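Local structure of CT009 (Chlamydia trachomatis, 4GQM) at the interface of chains A and B. The protein is of unknown function but contains a helix-turn-helix domain and so may bind DNA; here two copies pair by exchanging sub-domains. Coordinates in Å, arbitrary orientation; residue numbers count along the deposited sequence, not the author numbering. Chains: chain A/B, CT009.

Contact 1: the interface of chains A and B. Residues chain A 3, 7, 10, 51; chain B 84-85, 88.
Helix 2-24 of chain A runs past the start of helix 83-104 of chain B, and the short helix 51-55 of chain A closes on the same helix one turn further along. A polar link is made by the carboxylate of A:Glu10, which faces the first turn of helix 83-104. Its OE1 accepts a hydrogen bond from the backbone N of B:Val85 at 2.8 Å, with 156° at the hydrogen and the donor nearly along the C-O axis. OE2 takes a weak second bond from B:Tyr84 N at 3.3 Å. A carboxylate capping backbone N-H groups at a helix start would probably be favoured by the helix dipole. The same OE2 lies in the plane of the B:Tyr84 ring at its edge, 3.3 Å from CD1, and the carboxylate and ring planes stand 75° apart. Beside this cap the contact is apolar. A:Val7 CG2 packs on B:Tyr84 CB at 3.8 Å, the side chains crossing at a slant. It also meets B:Ile88 CG2, and A:Val7 and B:Ile88 reach toward each other tip to tip. The chi1 of 67° puts B:Ile88 CG1 between its backbone N and carbonyl carbon, and from there CD1 comes to 3.8 Å from CD1 of A:Leu51. One isoleucine thus bridges helices 2-24 and 51-55 of the partner. The site docks the start of the long C-terminal helix of one chain onto the N-terminal helix of the other, probably helping to hold the swapped pair together.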
loop_
_atom_site.group_PDB
_atom_site.type_symbol
_atom_site.label_atom_id
_atom_site.label_comp_id
_atom_site.label_asym_id
_atom_site.label_seq_id
_atom_site.Cartn_x
_atom_site.Cartn_y
_atom_site.Cartn_z
ATOM N N MET A 3 -15.430 -19.486 2.723
ATOM C CA MET A 3 -15.161 -18.070 2.905
ATOM C C MET A 3 -14.390 -17.493 1.717
ATOM O O MET A 3 -14.752 -16.422 1.174
ATOM C CB MET A 3 -14.387 -17.832 4.191
ATOM C CG MET A 3 -14.018 -16.375 4.389
ATOM S SD MET A 3 -13.026 -16.094 5.859
ATOM C CE MET A 3 -14.133 -16.638 7.159
ATOM N N VAL A 7 -15.376 -14.430 -0.955
ATOM C CA VAL A 7 -14.469 -13.291 -1.122
ATOM C C VAL A 7 -14.147 -13.073 -2.602
ATOM O O VAL A 7 -14.242 -11.992 -3.120
ATOM C CB VAL A 7 -13.141 -13.502 -0.321
ATOM C CG1 VAL A 7 -12.031 -12.513 -0.752
ATOM C CG2 VAL A 7 -13.422 -13.393 1.189
ATOM N N GLU A 10 -17.213 -11.899 -4.583
ATOM C CA GLU A 10 -17.467 -10.491 -4.311
ATOM C C GLU A 10 -16.440 -9.606 -5.002
ATOM O O GLU A 10 -16.796 -8.557 -5.537
ATOM C CB GLU A 10 -17.431 -10.156 -2.837
ATOM C CG GLU A 10 -18.704 -10.564 -2.066
ATOM C CD GLU A 10 -18.712 -10.033 -0.666
ATOM O OE1 GLU A 10 -17.687 -9.440 -0.221
ATOM O OE2 GLU A 10 -19.740 -10.233 0.027
ATOM N N LEU A 51 -7.228 -10.551 -5.419
ATOM C CA LEU A 51 -6.842 -10.355 -4.025
ATOM C C LEU A 51 -5.333 -10.345 -3.843
ATOM O O LEU A 51 -4.791 -9.494 -3.128
ATOM C CB LEU A 51 -7.447 -11.427 -3.116
ATOM C CG LEU A 51 -7.226 -11.226 -1.635
ATOM C CD1 LEU A 51 -7.808 -9.940 -1.115
ATOM C CD2 LEU A 51 -7.760 -12.427 -0.815
ATOM N N TYR B 84 -17.963 -9.773 2.724
ATOM C CA TYR B 84 -16.792 -10.639 2.819
ATOM C C TYR B 84 -15.501 -9.863 2.542
ATOM O O TYR B 84 -14.498 -10.101 3.229
ATOM C CB TYR B 84 -16.867 -11.867 1.928
ATOM C CG TYR B 84 -17.919 -12.893 2.415
ATOM C CD1 TYR B 84 -19.292 -12.764 2.102
ATOM C CD2 TYR B 84 -17.544 -13.965 3.186
ATOM C CE1 TYR B 84 -20.229 -13.711 2.545
ATOM C CE2 TYR B 84 -18.483 -14.888 3.626
ATOM C CZ TYR B 84 -19.816 -14.734 3.316
ATOM O OH TYR B 84 -20.732 -15.684 3.757
ATOM N N VAL B 85 -15.526 -8.983 1.560
ATOM C CA VAL B 85 -14.354 -8.142 1.284
ATOM C C VAL B 85 -14.118 -7.274 2.492
ATOM O O VAL B 85 -12.941 -7.139 2.907
ATOM C CB VAL B 85 -14.589 -7.297 0.036
ATOM C CG1 VAL B 85 -13.455 -6.258 -0.168
ATOM C CG2 VAL B 85 -14.679 -8.160 -1.203
ATOM N N ILE B 88 -12.693 -8.972 5.474
ATOM C CA ILE B 88 -11.273 -9.286 5.327
ATOM C C ILE B 88 -10.398 -8.046 5.418
ATOM O O ILE B 88 -9.288 -8.145 5.915
ATOM C CB ILE B 88 -10.932 -10.109 4.071
ATOM C CG1 ILE B 88 -11.170 -9.294 2.812
ATOM C CG2 ILE B 88 -11.647 -11.446 4.090
ATOM C CD1 ILE B 88 -10.372 -9.797 1.653
#

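Contact 2: the interface of chains A and B. Residues chain A 22, 25, 27, 32, 35-36; chain B 67, 70-71.
The B:Phe70 ring has A:Arg25 over one face: NH1 of the guanidinium stands 3.9 Å from the ring centroid, offset toward the rim, in a cation-pi contact with the two planes 27° apart. In turn, A:Leu27 CD1 lies 3.7 Å above the centre of the A:Arg25 guanidinium plane, while B:Phe70 O sits at the guanidinium edge without a hydrogen bond from NH1. A:Leu27 CD1 also touches the phenyl ring at CE2. With CG anti to the backbone N (chi1 169°), B:Phe70 extends from the end of its helix toward helix 29-36, where A:Ala35 CB meets CE1 at 3.4 Å and A:Thr36 CG2 packs on CB at 3.6 Å. A:Thr36 OG1 bonds back to A:Val32 O within its own helix, an orientation in which CG2 faces the phenylalanine. A:Val32 serves both aromatic residues, its CG1 lying 3.6 Å from B:Tyr67 CE1 and its CG2 near B:Phe70 CE2. The phenolic OH of B:Tyr67 lies in the guanidinium plane of A:Arg22, at its edge, and 3.3 Å from CD. That guanidinium is held by a hydrogen bond from NH1 to A:Leu27 O, 2.9 Å long and in the carbonyl plane. B:Leu71 CD2 packs on A:Arg22 CA. The site joins the end of helix 59-70 of chain B and the residue that follows it to the end of helix 2-24, the following loop and helix 29-36 of chain A, between helix-turn-helix regions of the two chains.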
loop_
_atom_site.group_PDB
_atom_site.type_symbol
_atom_site.label_atom_id
_atom_site.label_comp_id
_atom_site.label_asym_id
_atom_site.label_seq_id
_atom_site.Cartn_x
_atom_site.Cartn_y
_atom_site.Cartn_z
ATOM N N ARG A 22 -16.595 3.344 -14.795
ATOM C CA ARG A 22 -15.549 3.955 -15.601
ATOM C C ARG A 22 -15.913 3.996 -17.085
ATOM O O ARG A 22 -15.741 5.014 -17.768
ATOM C CB ARG A 22 -14.218 3.200 -15.391
ATOM C CG ARG A 22 -13.088 3.776 -16.213
ATOM C CD ARG A 22 -11.785 3.060 -16.052
ATOM N NE ARG A 22 -11.835 1.625 -16.299
ATOM C CZ ARG A 22 -11.752 1.061 -17.496
ATOM N NH1 ARG A 22 -11.690 1.798 -18.610
ATOM N NH2 ARG A 22 -11.736 -0.263 -17.579
ATOM N N ARG A 25 -18.410 6.550 -18.272
ATOM C CA ARG A 25 -17.806 7.868 -18.453
ATOM C C ARG A 25 -16.803 7.910 -19.615
ATOM O O ARG A 25 -16.228 8.950 -19.907
ATOM C CB ARG A 25 -17.084 8.270 -17.144
ATOM C CG ARG A 25 -18.021 8.494 -15.964
ATOM C CD ARG A 25 -17.226 9.045 -14.738
ATOM N NE ARG A 25 -16.631 10.378 -15.019
ATOM C CZ ARG A 25 -15.870 11.057 -14.159
ATOM N NH1 ARG A 25 -15.592 10.511 -12.977
ATOM N NH2 ARG A 25 -15.353 12.254 -14.462
ATOM N N LEU A 27 -13.817 6.671 -19.824
ATOM C CA LEU A 27 -12.465 6.933 -19.364
ATOM C C LEU A 27 -11.645 5.667 -19.442
ATOM O O LEU A 27 -12.158 4.575 -19.192
ATOM C CB LEU A 27 -12.526 7.404 -17.926
ATOM C CG LEU A 27 -13.277 8.704 -17.684
ATOM C CD1 LEU A 27 -13.343 8.993 -16.171
ATOM C CD2 LEU A 27 -12.636 9.853 -18.479
ATOM N N VAL A 32 -7.942 7.493 -15.212
ATOM C CA VAL A 32 -8.234 7.434 -13.798
ATOM C C VAL A 32 -6.944 7.627 -13.003
ATOM O O VAL A 32 -6.905 8.358 -12.010
ATOM C CB VAL A 32 -8.925 6.119 -13.425
ATOM C CG1 VAL A 32 -9.142 6.053 -11.950
ATOM C CG2 VAL A 32 -10.257 5.984 -14.175
ATOM N N ALA A 35 -6.049 11.276 -12.747
ATOM C CA ALA A 35 -6.909 12.114 -11.924
ATOM C C ALA A 35 -6.751 11.813 -10.442
ATOM O O ALA A 35 -6.883 12.707 -9.596
ATOM C CB ALA A 35 -8.354 11.931 -12.337
ATOM N N THR A 36 -6.482 10.551 -10.126
ATOM C CA THR A 36 -6.494 10.091 -8.751
ATOM C C THR A 36 -5.100 9.857 -8.199
ATOM O O THR A 36 -4.935 9.738 -6.997
ATOM C CB THR A 36 -7.248 8.763 -8.607
ATOM O OG1 THR A 36 -6.564 7.722 -9.322
ATOM C CG2 THR A 36 -8.678 8.887 -9.142
ATOM N N TYR B 67 -10.967 5.495 -5.599
ATOM C CA TYR B 67 -11.473 5.262 -6.945
ATOM C C TYR B 67 -12.993 5.477 -6.946
ATOM O O TYR B 67 -13.551 6.134 -7.828
ATOM C CB TYR B 67 -11.083 3.845 -7.365
ATOM C CG TYR B 67 -11.331 3.451 -8.806
ATOM C CD1 TYR B 67 -11.721 4.367 -9.759
ATOM C CD2 TYR B 67 -11.148 2.154 -9.213
ATOM C CE1 TYR B 67 -11.909 3.984 -11.077
ATOM C CE2 TYR B 67 -11.334 1.765 -10.533
ATOM C CZ TYR B 67 -11.733 2.689 -11.462
ATOM O OH TYR B 67 -11.929 2.369 -12.785
ATOM N N PHE B 70 -13.842 9.144 -6.986
ATOM C CA PHE B 70 -13.598 9.749 -8.283
ATOM C C PHE B 70 -14.773 9.443 -9.206
ATOM O O PHE B 70 -15.150 10.259 -10.035
ATOM C CB PHE B 70 -12.278 9.212 -8.867
ATOM C CG PHE B 70 -12.086 9.587 -10.286
ATOM C CD1 PHE B 70 -11.737 10.886 -10.625
ATOM C CD2 PHE B 70 -12.317 8.674 -11.291
ATOM C CE1 PHE B 70 -11.629 11.253 -11.962
ATOM C CE2 PHE B 70 -12.201 9.037 -12.617
ATOM C CZ PHE B 70 -11.839 10.316 -12.941
ATOM N N LEU B 71 -15.359 8.264 -9.072
ATOM C CA LEU B 71 -16.492 7.853 -9.897
ATOM C C LEU B 71 -17.837 8.257 -9.296
ATOM O O LEU B 71 -18.879 7.769 -9.739
ATOM C CB LEU B 71 -16.448 6.343 -10.097
ATOM C CG LEU B 71 -15.271 5.791 -10.908
ATOM C CD1 LEU B 71 -15.315 4.267 -10.879
ATOM C CD2 LEU B 71 -15.247 6.316 -12.337
#

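Contact 3: the interface of chains A and B. Residues chain A 11, 14, 46, 54; chain B 60, 63-64, 85.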
loop_
_atom_site.group_PDB
_atom_site.type_symbol
_atom_site.label_atom_id
_atom_site.label_comp_id
_atom_site.label_asym_id
_atom_site.label_seq_id
_atom_site.Cartn_x
_atom_site.Cartn_y
_atom_site.Cartn_z
ATOM N N LEU A 11 -15.136 -9.958 -4.948
ATOM C CA LEU A 11 -14.120 -9.096 -5.572
ATOM C C LEU A 11 -14.355 -8.973 -7.059
ATOM O O LEU A 11 -14.163 -7.897 -7.629
ATOM C CB LEU A 11 -12.717 -9.655 -5.304
ATOM C CG LEU A 11 -12.219 -9.430 -3.892
ATOM C CD1 LEU A 11 -10.959 -10.240 -3.661
ATOM C CD2 LEU A 11 -11.937 -7.950 -3.610
ATOM N N LEU A 14 -17.331 -6.561 -7.454
ATOM C CA LEU A 14 -16.916 -5.232 -7.116
ATOM C C LEU A 14 -16.087 -4.629 -8.256
ATOM O O LEU A 14 -16.259 -3.466 -8.642
ATOM C CB LEU A 14 -16.117 -5.307 -5.810
ATOM C CG LEU A 14 -15.571 -4.023 -5.264
ATOM C CD1 LEU A 14 -16.689 -3.011 -5.074
ATOM C CD2 LEU A 14 -14.897 -4.345 -3.969
ATOM N N ILE A 46 -7.944 -3.956 -8.856
ATOM C CA ILE A 46 -9.303 -3.709 -8.389
ATOM C C ILE A 46 -10.304 -4.197 -9.436
ATOM O O ILE A 46 -11.241 -4.943 -9.120
ATOM C CB ILE A 46 -9.524 -2.226 -8.084
ATOM C CG1 ILE A 46 -8.741 -1.817 -6.842
ATOM C CG2 ILE A 46 -11.031 -1.926 -7.908
ATOM C CD1 ILE A 46 -8.672 -0.333 -6.643
ATOM N N LEU A 54 -3.676 -7.214 -4.785
ATOM C CA LEU A 54 -4.028 -6.126 -3.877
ATOM C C LEU A 54 -3.336 -6.179 -2.528
ATOM O O LEU A 54 -2.982 -5.145 -1.974
ATOM C CB LEU A 54 -5.548 -6.131 -3.690
ATOM C CG LEU A 54 -6.393 -5.762 -4.901
ATOM C CD1 LEU A 54 -7.879 -6.060 -4.692
ATOM C CD2 LEU A 54 -6.196 -4.309 -5.270
ATOM N N ALA B 60 -5.141 -1.394 -0.251
ATOM C CA ALA B 60 -6.176 -1.688 -1.259
ATOM C C ALA B 60 -7.513 -1.099 -0.906
ATOM O O ALA B 60 -8.277 -0.706 -1.792
ATOM C CB ALA B 60 -6.320 -3.175 -1.386
ATOM N N PHE B 63 -7.347 2.464 -1.870
ATOM C CA PHE B 63 -7.428 2.640 -3.312
ATOM C C PHE B 63 -8.885 2.531 -3.765
ATOM O O PHE B 63 -9.347 3.286 -4.618
ATOM C CB PHE B 63 -6.625 1.566 -4.068
ATOM C CG PHE B 63 -5.135 1.515 -3.765
ATOM C CD1 PHE B 63 -4.417 2.647 -3.421
ATOM C CD2 PHE B 63 -4.453 0.296 -3.849
ATOM C CE1 PHE B 63 -3.027 2.531 -3.132
ATOM C CE2 PHE B 63 -3.080 0.205 -3.571
ATOM C CZ PHE B 63 -2.394 1.309 -3.257
ATOM N N MET B 64 -9.595 1.537 -3.233
ATOM C CA MET B 64 -10.990 1.360 -3.611
ATOM C C MET B 64 -11.845 2.577 -3.244
ATOM O O MET B 64 -12.689 3.014 -4.032
ATOM C CB MET B 64 -11.567 0.099 -2.993
ATOM C CG MET B 64 -11.028 -1.158 -3.642
ATOM S SD MET B 64 -11.759 -2.595 -2.833
ATOM C CE MET B 64 -11.090 -3.918 -3.840
ATOM N N VAL B 85 -15.526 -8.983 1.560
ATOM C CA VAL B 85 -14.354 -8.142 1.284
ATOM C C VAL B 85 -14.118 -7.274 2.492
ATOM O O VAL B 85 -12.941 -7.139 2.907
ATOM C CB VAL B 85 -14.589 -7.297 0.036
ATOM C CG1 VAL B 85 -13.455 -6.258 -0.168
ATOM C CG2 VAL B 85 -14.679 -8.160 -1.203
HETATM O O HOH W 1 -3.814 -3.753 0.507
#
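B:Met64 lies at the apolar centre, its extended side chain entering among A:Leu14, A:Ile46 and A:Leu54, three residues from three different helices of chain A. SD and CE both touch A:Leu14 CD2, the sulfur at 3.8 Å, in an oblique crossing. Further along, CE meets A:Leu54 CD1 at 4.0 Å, and here the two side chains cross at about a right angle. Nearer the backbone, B:Met64 CG rests 3.9 Å from A:Ile46 CD1, the two side chains running antiparallel past one another. The nearly straight methionine, with chi2 180° and chi3 176°, carries its methyl to A:Leu14 and A:Leu54 and presents successive atoms to different neighbours. The same A:Ile46 CD1 reaches B:Phe63 CB at 3.8 Å, meeting the base of that side chain. On another flank A:Leu11 CD2 packs obliquely against B:Val85 CG2 at 3.7 Å, bringing helix 83-104 to this cluster. Toward the rim, B:Ala60 CB fits against A:Leu54 CB at 3.8 Å. Beyond it water 1 lies 2.8 Å from B:Ala60 N and 3.0 Å from A:Leu54 O, linking the backbone at the start of helix 59-70 to helix 51-55 across the chains. The site sits where helices 59-70 and 83-104 of chain B pack against helices 2-24, 40-48 and 51-55 of chain A, an apolar cluster to which both chains contribute.

Contact 1 and contact 3 are neighbours, with the centres of their C-alpha atoms about 9 Å apart, and B:Val85 belongs to both. Contact 2 lies about 15 Å from contact 3 and about 23 Å from contact 1, so contact 3 sits between the others. Helix 2-24 of chain A contributes to all three, helix 59-70 of chain B links contacts 2 and 3, and helix 83-104 of chain B and helix 51-55 of chain A link contacts 1 and 3. Because the interface is two-fold symmetric, each contact recurs with the chains exchanged. This packing of helices from different chains is consistent with the sub-domain swap.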